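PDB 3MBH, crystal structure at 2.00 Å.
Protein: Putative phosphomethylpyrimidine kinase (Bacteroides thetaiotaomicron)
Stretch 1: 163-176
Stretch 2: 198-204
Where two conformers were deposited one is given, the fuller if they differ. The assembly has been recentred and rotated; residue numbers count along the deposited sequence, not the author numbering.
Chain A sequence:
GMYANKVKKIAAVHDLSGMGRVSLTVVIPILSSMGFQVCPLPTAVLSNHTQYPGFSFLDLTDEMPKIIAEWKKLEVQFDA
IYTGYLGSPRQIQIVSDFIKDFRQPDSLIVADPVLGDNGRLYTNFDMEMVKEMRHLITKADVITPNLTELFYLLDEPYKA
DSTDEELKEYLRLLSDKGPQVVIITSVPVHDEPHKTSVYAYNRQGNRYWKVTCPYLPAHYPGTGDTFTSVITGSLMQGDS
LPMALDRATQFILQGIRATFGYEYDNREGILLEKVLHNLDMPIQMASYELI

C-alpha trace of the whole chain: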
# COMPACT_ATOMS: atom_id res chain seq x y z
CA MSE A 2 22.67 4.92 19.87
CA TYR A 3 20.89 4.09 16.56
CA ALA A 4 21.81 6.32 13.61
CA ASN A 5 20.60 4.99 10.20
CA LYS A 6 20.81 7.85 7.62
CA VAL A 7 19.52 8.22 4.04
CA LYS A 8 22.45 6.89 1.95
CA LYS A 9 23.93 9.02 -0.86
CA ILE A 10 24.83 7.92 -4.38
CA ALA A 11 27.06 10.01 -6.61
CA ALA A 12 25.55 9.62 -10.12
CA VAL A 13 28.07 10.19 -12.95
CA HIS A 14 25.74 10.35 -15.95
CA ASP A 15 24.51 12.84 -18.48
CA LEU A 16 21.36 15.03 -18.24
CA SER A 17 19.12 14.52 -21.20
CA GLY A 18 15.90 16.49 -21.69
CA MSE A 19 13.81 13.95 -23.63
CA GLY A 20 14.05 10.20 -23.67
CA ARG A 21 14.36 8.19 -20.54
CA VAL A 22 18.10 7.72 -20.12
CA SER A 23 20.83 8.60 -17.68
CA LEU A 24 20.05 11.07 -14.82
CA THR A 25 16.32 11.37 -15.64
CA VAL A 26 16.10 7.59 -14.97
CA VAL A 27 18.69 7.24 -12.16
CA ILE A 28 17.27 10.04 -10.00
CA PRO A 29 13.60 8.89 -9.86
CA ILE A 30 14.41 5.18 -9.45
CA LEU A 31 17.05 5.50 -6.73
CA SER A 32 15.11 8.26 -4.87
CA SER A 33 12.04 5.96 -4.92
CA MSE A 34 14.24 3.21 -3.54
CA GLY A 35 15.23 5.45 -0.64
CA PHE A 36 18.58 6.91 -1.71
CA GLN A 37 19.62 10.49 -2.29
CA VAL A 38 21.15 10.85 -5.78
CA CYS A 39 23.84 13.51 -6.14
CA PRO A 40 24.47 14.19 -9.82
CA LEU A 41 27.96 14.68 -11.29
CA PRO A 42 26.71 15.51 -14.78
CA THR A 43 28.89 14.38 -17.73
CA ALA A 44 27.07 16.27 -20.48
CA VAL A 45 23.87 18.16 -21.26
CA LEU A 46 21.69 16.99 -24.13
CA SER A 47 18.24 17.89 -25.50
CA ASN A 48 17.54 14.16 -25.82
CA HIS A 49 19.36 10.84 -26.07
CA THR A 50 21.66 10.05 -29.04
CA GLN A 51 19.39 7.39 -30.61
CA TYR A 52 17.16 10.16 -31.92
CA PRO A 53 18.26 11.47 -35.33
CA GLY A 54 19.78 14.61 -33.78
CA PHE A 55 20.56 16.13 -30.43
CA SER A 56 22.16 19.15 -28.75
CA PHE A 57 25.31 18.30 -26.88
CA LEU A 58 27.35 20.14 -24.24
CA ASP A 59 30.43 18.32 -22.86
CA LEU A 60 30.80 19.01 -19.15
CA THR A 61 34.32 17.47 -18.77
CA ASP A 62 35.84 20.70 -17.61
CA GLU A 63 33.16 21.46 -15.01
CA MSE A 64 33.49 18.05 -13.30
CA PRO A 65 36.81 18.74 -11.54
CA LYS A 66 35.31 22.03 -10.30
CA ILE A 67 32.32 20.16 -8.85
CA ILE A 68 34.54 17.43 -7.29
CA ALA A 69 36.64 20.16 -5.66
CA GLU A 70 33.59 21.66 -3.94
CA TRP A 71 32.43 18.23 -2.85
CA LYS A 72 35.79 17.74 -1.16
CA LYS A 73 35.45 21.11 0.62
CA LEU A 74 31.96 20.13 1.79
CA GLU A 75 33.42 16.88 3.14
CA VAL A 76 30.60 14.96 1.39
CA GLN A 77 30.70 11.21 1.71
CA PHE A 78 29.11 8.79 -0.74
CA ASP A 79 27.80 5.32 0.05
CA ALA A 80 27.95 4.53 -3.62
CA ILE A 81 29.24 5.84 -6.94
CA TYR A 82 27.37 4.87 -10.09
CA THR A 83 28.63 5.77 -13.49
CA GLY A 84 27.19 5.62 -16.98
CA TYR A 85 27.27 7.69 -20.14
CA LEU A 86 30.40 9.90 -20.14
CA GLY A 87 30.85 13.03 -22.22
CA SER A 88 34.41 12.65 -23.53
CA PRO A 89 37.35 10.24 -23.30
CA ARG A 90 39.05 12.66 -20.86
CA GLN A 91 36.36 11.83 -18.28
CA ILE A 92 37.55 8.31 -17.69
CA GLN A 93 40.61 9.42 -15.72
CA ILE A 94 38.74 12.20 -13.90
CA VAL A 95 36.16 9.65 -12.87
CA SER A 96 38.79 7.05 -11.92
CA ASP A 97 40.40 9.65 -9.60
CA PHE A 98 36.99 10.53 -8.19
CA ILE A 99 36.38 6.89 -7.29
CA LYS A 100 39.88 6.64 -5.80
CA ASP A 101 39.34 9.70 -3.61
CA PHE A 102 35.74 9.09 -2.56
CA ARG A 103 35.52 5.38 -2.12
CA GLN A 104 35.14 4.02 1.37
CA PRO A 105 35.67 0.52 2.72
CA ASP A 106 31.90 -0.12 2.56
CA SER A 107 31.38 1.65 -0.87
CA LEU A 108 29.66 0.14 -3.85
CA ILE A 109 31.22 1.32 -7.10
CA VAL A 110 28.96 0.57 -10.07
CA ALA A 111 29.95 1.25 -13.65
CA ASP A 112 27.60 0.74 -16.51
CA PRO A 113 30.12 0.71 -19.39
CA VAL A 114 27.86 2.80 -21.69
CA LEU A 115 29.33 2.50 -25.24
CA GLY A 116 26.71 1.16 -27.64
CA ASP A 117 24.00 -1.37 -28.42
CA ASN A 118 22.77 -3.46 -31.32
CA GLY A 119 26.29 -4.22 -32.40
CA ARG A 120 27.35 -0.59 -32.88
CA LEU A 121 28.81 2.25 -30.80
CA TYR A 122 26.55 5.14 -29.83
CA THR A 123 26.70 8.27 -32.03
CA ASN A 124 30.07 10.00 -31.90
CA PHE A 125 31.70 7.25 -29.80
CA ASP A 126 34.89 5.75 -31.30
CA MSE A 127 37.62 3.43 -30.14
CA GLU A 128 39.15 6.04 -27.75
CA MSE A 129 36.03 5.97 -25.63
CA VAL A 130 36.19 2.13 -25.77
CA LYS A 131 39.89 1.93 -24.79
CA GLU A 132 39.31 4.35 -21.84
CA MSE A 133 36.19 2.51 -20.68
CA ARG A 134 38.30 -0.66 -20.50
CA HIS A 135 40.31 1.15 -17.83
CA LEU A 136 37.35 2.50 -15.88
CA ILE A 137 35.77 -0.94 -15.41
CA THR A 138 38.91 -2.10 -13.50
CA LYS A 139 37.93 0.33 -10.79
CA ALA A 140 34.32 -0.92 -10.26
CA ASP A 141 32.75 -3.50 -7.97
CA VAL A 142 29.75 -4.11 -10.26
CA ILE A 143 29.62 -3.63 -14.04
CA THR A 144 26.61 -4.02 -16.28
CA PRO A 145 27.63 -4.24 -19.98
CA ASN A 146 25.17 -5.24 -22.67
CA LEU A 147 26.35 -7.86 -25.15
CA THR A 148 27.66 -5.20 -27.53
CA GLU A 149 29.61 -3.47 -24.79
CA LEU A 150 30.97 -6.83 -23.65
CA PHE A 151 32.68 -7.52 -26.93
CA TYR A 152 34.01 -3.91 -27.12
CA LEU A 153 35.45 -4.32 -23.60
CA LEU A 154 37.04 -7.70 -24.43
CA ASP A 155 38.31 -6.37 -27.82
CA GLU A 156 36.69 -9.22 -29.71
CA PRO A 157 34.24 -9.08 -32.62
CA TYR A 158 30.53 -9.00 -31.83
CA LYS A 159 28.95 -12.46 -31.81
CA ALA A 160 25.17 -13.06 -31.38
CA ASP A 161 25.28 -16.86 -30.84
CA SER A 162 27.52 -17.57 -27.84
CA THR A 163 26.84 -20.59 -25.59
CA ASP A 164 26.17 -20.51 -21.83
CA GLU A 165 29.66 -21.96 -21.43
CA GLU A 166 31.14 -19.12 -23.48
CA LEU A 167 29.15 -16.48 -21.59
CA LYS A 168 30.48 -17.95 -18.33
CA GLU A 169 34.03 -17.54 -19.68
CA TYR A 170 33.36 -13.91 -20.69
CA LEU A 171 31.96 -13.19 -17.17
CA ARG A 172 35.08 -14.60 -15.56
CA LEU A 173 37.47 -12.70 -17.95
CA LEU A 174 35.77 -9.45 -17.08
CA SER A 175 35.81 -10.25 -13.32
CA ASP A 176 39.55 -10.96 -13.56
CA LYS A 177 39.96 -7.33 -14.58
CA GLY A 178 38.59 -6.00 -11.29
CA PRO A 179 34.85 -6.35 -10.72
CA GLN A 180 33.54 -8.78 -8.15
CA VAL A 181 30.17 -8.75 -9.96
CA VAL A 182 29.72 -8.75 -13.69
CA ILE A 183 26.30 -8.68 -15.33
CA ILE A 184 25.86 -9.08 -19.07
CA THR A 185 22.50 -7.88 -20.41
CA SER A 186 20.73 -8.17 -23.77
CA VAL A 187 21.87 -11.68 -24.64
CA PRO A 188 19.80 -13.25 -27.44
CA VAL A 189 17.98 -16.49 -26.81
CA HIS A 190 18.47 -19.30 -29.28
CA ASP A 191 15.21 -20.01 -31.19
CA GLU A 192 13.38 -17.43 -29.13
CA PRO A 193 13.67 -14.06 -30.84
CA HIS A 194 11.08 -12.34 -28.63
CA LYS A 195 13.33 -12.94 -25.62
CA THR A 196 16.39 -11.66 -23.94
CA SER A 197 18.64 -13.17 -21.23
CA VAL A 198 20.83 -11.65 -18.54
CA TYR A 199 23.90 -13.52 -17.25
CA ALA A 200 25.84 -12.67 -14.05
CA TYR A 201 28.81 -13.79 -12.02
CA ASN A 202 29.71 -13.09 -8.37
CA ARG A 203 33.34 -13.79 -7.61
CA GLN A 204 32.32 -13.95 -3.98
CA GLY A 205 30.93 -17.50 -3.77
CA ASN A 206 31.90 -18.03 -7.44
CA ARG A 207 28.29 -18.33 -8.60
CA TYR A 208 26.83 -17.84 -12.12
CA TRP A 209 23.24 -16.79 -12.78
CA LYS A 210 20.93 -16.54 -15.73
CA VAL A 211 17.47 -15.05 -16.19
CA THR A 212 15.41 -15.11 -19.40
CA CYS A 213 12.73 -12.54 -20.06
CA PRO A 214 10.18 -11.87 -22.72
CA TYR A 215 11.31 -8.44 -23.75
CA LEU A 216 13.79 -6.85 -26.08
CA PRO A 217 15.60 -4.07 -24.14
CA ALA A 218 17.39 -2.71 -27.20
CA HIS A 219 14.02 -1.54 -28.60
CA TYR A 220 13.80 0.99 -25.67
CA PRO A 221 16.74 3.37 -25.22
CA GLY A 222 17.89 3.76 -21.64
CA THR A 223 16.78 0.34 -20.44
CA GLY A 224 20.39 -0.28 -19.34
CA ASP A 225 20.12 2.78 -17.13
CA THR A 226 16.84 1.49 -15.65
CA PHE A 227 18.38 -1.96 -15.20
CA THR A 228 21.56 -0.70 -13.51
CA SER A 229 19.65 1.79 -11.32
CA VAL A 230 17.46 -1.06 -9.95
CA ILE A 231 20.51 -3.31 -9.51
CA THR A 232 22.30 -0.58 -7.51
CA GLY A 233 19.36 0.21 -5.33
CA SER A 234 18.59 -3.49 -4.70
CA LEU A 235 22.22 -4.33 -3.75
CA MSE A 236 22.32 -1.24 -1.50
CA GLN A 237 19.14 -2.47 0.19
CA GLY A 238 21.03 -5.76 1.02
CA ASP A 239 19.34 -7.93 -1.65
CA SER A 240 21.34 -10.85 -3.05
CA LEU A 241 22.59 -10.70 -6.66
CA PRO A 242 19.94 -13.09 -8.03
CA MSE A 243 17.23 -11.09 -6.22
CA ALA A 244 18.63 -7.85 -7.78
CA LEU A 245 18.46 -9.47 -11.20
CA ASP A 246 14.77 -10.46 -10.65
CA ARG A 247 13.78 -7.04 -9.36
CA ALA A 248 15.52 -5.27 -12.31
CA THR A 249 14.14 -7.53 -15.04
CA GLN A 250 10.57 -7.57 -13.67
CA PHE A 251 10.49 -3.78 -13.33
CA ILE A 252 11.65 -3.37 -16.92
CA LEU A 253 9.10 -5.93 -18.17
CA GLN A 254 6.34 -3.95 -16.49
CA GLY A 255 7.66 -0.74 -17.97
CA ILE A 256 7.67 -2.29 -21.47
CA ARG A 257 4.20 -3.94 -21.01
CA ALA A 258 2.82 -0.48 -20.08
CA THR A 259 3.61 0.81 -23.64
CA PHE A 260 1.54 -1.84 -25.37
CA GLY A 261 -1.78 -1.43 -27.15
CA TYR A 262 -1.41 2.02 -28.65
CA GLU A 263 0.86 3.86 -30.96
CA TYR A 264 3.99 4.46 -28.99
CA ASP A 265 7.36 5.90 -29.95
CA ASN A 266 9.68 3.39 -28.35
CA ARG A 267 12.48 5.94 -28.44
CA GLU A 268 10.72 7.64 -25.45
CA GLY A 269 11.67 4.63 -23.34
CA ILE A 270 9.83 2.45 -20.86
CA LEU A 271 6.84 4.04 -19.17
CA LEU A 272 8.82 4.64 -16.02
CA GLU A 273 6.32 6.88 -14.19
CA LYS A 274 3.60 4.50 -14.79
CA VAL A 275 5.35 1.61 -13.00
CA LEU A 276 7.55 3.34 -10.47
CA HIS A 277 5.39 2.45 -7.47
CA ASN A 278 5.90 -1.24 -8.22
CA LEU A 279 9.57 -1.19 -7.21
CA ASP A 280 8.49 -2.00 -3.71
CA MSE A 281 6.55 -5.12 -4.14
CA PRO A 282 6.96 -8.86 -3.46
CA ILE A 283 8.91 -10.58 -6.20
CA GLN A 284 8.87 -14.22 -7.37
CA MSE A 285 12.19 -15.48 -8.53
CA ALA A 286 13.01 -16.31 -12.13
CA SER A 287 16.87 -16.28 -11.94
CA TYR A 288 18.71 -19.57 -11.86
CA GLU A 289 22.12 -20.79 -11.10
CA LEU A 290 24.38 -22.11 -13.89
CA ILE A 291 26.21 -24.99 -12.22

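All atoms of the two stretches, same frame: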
# COMPACT_ATOMS: atom_id res chain seq x y z
N THR A 163 27.42 -19.61 -26.51
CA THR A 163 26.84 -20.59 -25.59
C THR A 163 26.87 -20.11 -24.14
O THR A 163 27.57 -19.15 -23.83
CB THR A 163 27.60 -21.93 -25.66
OG1 THR A 163 28.90 -21.81 -25.10
CG2 THR A 163 27.70 -22.44 -27.12
N ASP A 164 26.11 -20.78 -23.27
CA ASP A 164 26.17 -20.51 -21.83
C ASP A 164 27.61 -20.64 -21.36
O ASP A 164 28.12 -19.76 -20.66
CB ASP A 164 25.28 -21.46 -21.01
CG ASP A 164 23.84 -21.09 -21.07
OD1 ASP A 164 23.54 -20.12 -21.78
OD2 ASP A 164 23.00 -21.77 -20.44
N GLU A 165 28.26 -21.72 -21.77
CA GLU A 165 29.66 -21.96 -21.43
C GLU A 165 30.54 -20.81 -21.84
O GLU A 165 31.40 -20.40 -21.06
CB GLU A 165 30.17 -23.23 -22.10
CG GLU A 165 31.39 -23.81 -21.41
N GLU A 166 30.34 -20.26 -23.04
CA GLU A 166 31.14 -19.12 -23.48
C GLU A 166 30.80 -17.83 -22.71
O GLU A 166 31.70 -17.02 -22.40
CB GLU A 166 30.99 -18.87 -25.00
CG GLU A 166 31.41 -20.07 -25.92
CD GLU A 166 31.02 -19.83 -27.38
OE1 GLU A 166 29.91 -19.32 -27.64
OE2 GLU A 166 31.84 -20.09 -28.28
N LEU A 167 29.52 -17.64 -22.40
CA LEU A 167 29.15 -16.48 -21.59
C LEU A 167 29.74 -16.58 -20.21
O LEU A 167 30.19 -15.56 -19.69
CB LEU A 167 27.63 -16.27 -21.55
CG LEU A 167 27.19 -15.82 -22.95
CD1 LEU A 167 25.90 -16.44 -23.33
CD2 LEU A 167 27.12 -14.31 -23.05
N LYS A 168 29.81 -17.78 -19.63
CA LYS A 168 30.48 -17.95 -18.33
C LYS A 168 31.95 -17.53 -18.38
O LYS A 168 32.46 -16.86 -17.48
CB LYS A 168 30.34 -19.40 -17.84
CG LYS A 168 28.92 -19.75 -17.36
CD LYS A 168 28.75 -21.20 -16.89
CE LYS A 168 29.24 -21.45 -15.46
NZ LYS A 168 29.16 -22.94 -15.00
N GLU A 169 32.64 -17.93 -19.46
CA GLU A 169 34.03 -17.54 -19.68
C GLU A 169 34.14 -16.02 -19.83
O GLU A 169 35.01 -15.43 -19.25
CB GLU A 169 34.66 -18.26 -20.89
CG GLU A 169 36.07 -18.92 -20.66
CD GLU A 169 37.17 -17.95 -20.11
OE1 GLU A 169 37.03 -17.47 -18.94
OE2 GLU A 169 38.19 -17.68 -20.84
N TYR A 170 33.25 -15.37 -20.58
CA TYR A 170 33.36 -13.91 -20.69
C TYR A 170 33.19 -13.23 -19.31
O TYR A 170 33.86 -12.26 -18.98
CB TYR A 170 32.30 -13.34 -21.63
CG TYR A 170 32.25 -13.88 -23.04
CD1 TYR A 170 33.40 -14.05 -23.80
CD2 TYR A 170 31.01 -14.12 -23.65
CE1 TYR A 170 33.32 -14.51 -25.13
CE2 TYR A 170 30.94 -14.60 -24.97
CZ TYR A 170 32.09 -14.80 -25.70
OH TYR A 170 31.97 -15.26 -27.01
N LEU A 171 32.24 -13.74 -18.52
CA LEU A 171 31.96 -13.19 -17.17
C LEU A 171 33.24 -13.24 -16.31
O LEU A 171 33.63 -12.28 -15.68
CB LEU A 171 30.81 -13.94 -16.51
CG LEU A 171 29.40 -13.62 -17.04
CD1 LEU A 171 28.50 -14.71 -16.59
CD2 LEU A 171 28.84 -12.24 -16.53
N ARG A 172 33.87 -14.40 -16.32
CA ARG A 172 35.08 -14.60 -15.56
C ARG A 172 36.24 -13.70 -16.06
O ARG A 172 36.99 -13.17 -15.23
CB ARG A 172 35.42 -16.09 -15.60
CG ARG A 172 36.70 -16.48 -14.94
CD ARG A 172 36.72 -16.04 -13.51
NE ARG A 172 37.82 -16.66 -12.79
CZ ARG A 172 37.97 -16.59 -11.48
NH1 ARG A 172 37.12 -15.87 -10.75
NH2 ARG A 172 39.00 -17.21 -10.91
N LEU A 173 36.38 -13.53 -17.38
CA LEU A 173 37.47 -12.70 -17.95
C LEU A 173 37.30 -11.26 -17.52
O LEU A 173 38.27 -10.60 -17.15
CB LEU A 173 37.48 -12.70 -19.48
CG LEU A 173 38.00 -13.89 -20.26
CD1 LEU A 173 37.86 -13.56 -21.75
CD2 LEU A 173 39.47 -14.26 -19.92
N LEU A 174 36.07 -10.77 -17.57
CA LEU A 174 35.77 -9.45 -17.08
C LEU A 174 35.97 -9.32 -15.56
O LEU A 174 36.49 -8.31 -15.09
CB LEU A 174 34.37 -9.01 -17.53
CG LEU A 174 34.16 -8.62 -19.01
CD1 LEU A 174 32.69 -8.20 -19.16
CD2 LEU A 174 35.12 -7.55 -19.47
N SER A 175 35.60 -10.34 -14.78
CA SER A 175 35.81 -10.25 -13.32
C SER A 175 37.30 -10.25 -12.97
O SER A 175 37.73 -9.59 -12.04
CB SER A 175 35.16 -11.40 -12.60
OG SER A 175 35.42 -11.29 -11.22
N ASP A 176 38.09 -10.97 -13.74
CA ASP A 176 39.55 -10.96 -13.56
C ASP A 176 40.14 -9.56 -13.70
O ASP A 176 41.15 -9.27 -13.12
CB ASP A 176 40.20 -11.90 -14.55
CG ASP A 176 39.96 -13.38 -14.19
OD1 ASP A 176 39.50 -13.71 -13.07
OD2 ASP A 176 40.24 -14.21 -15.06
N VAL A 198 19.84 -12.36 -19.31
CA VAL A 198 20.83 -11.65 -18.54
C VAL A 198 21.66 -12.74 -17.86
O VAL A 198 21.11 -13.74 -17.35
CB VAL A 198 20.20 -10.72 -17.49
CG1 VAL A 198 21.29 -10.08 -16.58
CG2 VAL A 198 19.30 -9.60 -18.14
N TYR A 199 22.97 -12.59 -17.88
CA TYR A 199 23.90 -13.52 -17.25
C TYR A 199 24.68 -12.72 -16.21
O TYR A 199 24.85 -11.50 -16.37
CB TYR A 199 24.84 -14.09 -18.28
CG TYR A 199 24.22 -15.07 -19.24
CD1 TYR A 199 23.43 -14.64 -20.32
CD2 TYR A 199 24.47 -16.45 -19.11
CE1 TYR A 199 22.89 -15.59 -21.22
CE2 TYR A 199 23.96 -17.36 -20.00
CZ TYR A 199 23.16 -16.95 -21.03
OH TYR A 199 22.70 -17.91 -21.91
N ALA A 200 25.08 -13.37 -15.11
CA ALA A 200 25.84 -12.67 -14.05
C ALA A 200 26.78 -13.65 -13.34
O ALA A 200 26.57 -14.90 -13.31
CB ALA A 200 24.91 -12.03 -13.04
N TYR A 201 27.82 -13.06 -12.78
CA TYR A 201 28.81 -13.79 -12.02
C TYR A 201 29.15 -13.00 -10.75
O TYR A 201 29.26 -11.80 -10.78
CB TYR A 201 30.02 -14.07 -12.88
CG TYR A 201 31.15 -14.64 -12.12
CD1 TYR A 201 31.10 -15.93 -11.69
CD2 TYR A 201 32.29 -13.88 -11.85
CE1 TYR A 201 32.12 -16.48 -10.95
CE2 TYR A 201 33.32 -14.40 -11.13
CZ TYR A 201 33.24 -15.71 -10.70
OH TYR A 201 34.24 -16.29 -9.99
N ASN A 202 29.29 -13.69 -9.64
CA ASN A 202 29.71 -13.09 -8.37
C ASN A 202 30.96 -13.85 -7.98
O ASN A 202 30.92 -15.06 -7.69
CB ASN A 202 28.61 -13.24 -7.29
CG ASN A 202 28.86 -12.38 -6.09
OD1 ASN A 202 29.96 -11.88 -5.89
ND2 ASN A 202 27.85 -12.19 -5.29
N ARG A 203 32.07 -13.15 -7.97
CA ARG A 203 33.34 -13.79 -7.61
C ARG A 203 33.26 -14.25 -6.15
O ARG A 203 33.81 -15.27 -5.78
CB ARG A 203 34.51 -12.81 -7.81
CG ARG A 203 35.93 -13.46 -7.64
CD ARG A 203 37.06 -12.47 -8.01
NE ARG A 203 36.92 -11.17 -7.33
CZ ARG A 203 36.97 -9.95 -7.92
NH1 ARG A 203 37.21 -9.82 -9.22
NH2 ARG A 203 36.80 -8.84 -7.17
N GLN A 204 32.51 -13.52 -5.32
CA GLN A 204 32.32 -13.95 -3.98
C GLN A 204 31.29 -15.08 -3.92
O GLN A 204 30.08 -14.83 -4.02
CB GLN A 204 31.87 -12.78 -3.16
CG GLN A 204 31.59 -13.15 -1.76
CD GLN A 204 32.83 -13.30 -0.93
OE1 GLN A 204 33.85 -12.56 -1.12
NE2 GLN A 204 32.77 -14.22 0.04

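A helix laid across a strand meets it largely through the side chains each turns to the other, and here the two periodicities match. The putative phosphomethylpyrimidine kinase of Bacteroides thetaiotaomicron offers a compact example. Its helix beginning at Asp164 runs over the strand that ends at Asn202, the axes 8.3 Å apart at closest approach and their N-to-C directions inclined by 46°. Each four-residue step along the helix answers a two-residue step along the strand: Leu167 lies nearest Tyr199, Leu171 nearest Tyr201 and Ser175 nearest Arg203. The alternation of the strand explains the rest, since Ala200 and Asn202 direct their CA-to-CB bonds away from the helix. Together the stretches bury 520 Å².

Tyr199 has the largest share of this surface, 110 Å², and its ring serves two kinds of chemistry. Over one face sits Leu167, whose CD1 lies 3.9 Å from the ring centroid and 23° off the ring normal, a CH-pi contact that sets an apolar methyl against the aromatic cloud. At the ring edge the phenol reaches the first turn of the helix, where Tyr199 OH donates a very short hydrogen bond of 2.4 Å to Asp164 OD1. The CA-to-CB bond of Asp164 points sideways, but its chi1 of -77° (m) helps bring the carboxylate within reach. A single tyrosine thus joins an apolar interior to a polar margin.

Tyr201, covering 87 Å², and Leu171, covering 82 Å², form the middle of the contact. Here the backbones come closest in the register, with CA of Leu171 and CA of Tyr201 6.1 Å apart, and the side chains touch near their roots: Leu171 CB is 3.7 Å from Tyr201 CB. Further out, Leu171 CD1 packs 4.1 Å from Tyr199 CB, so that one leucine contacts both tyrosines. The contact is shape and dispersion, without directional bonds.

Beyond this apolar middle the chemistry becomes polar but less directional. Ser175 OG meets the edge of the Tyr201 ring, 3.8 Å from CE2. Arg172 NH1 comes within 3.0 Å of Tyr201 OH, and Arg203 NH1 within 2.9 Å of Ser175 O, yet in both cases the angle is too poor for a hydrogen bond. Proximity alone, the example shows, does not make a bond.

The start of the helix is capped locally: Thr163 OG1 accepts from Glu166 N at 3.0 Å, and Thr163 N donates in return to Glu166 OE1 at 2.7 Å.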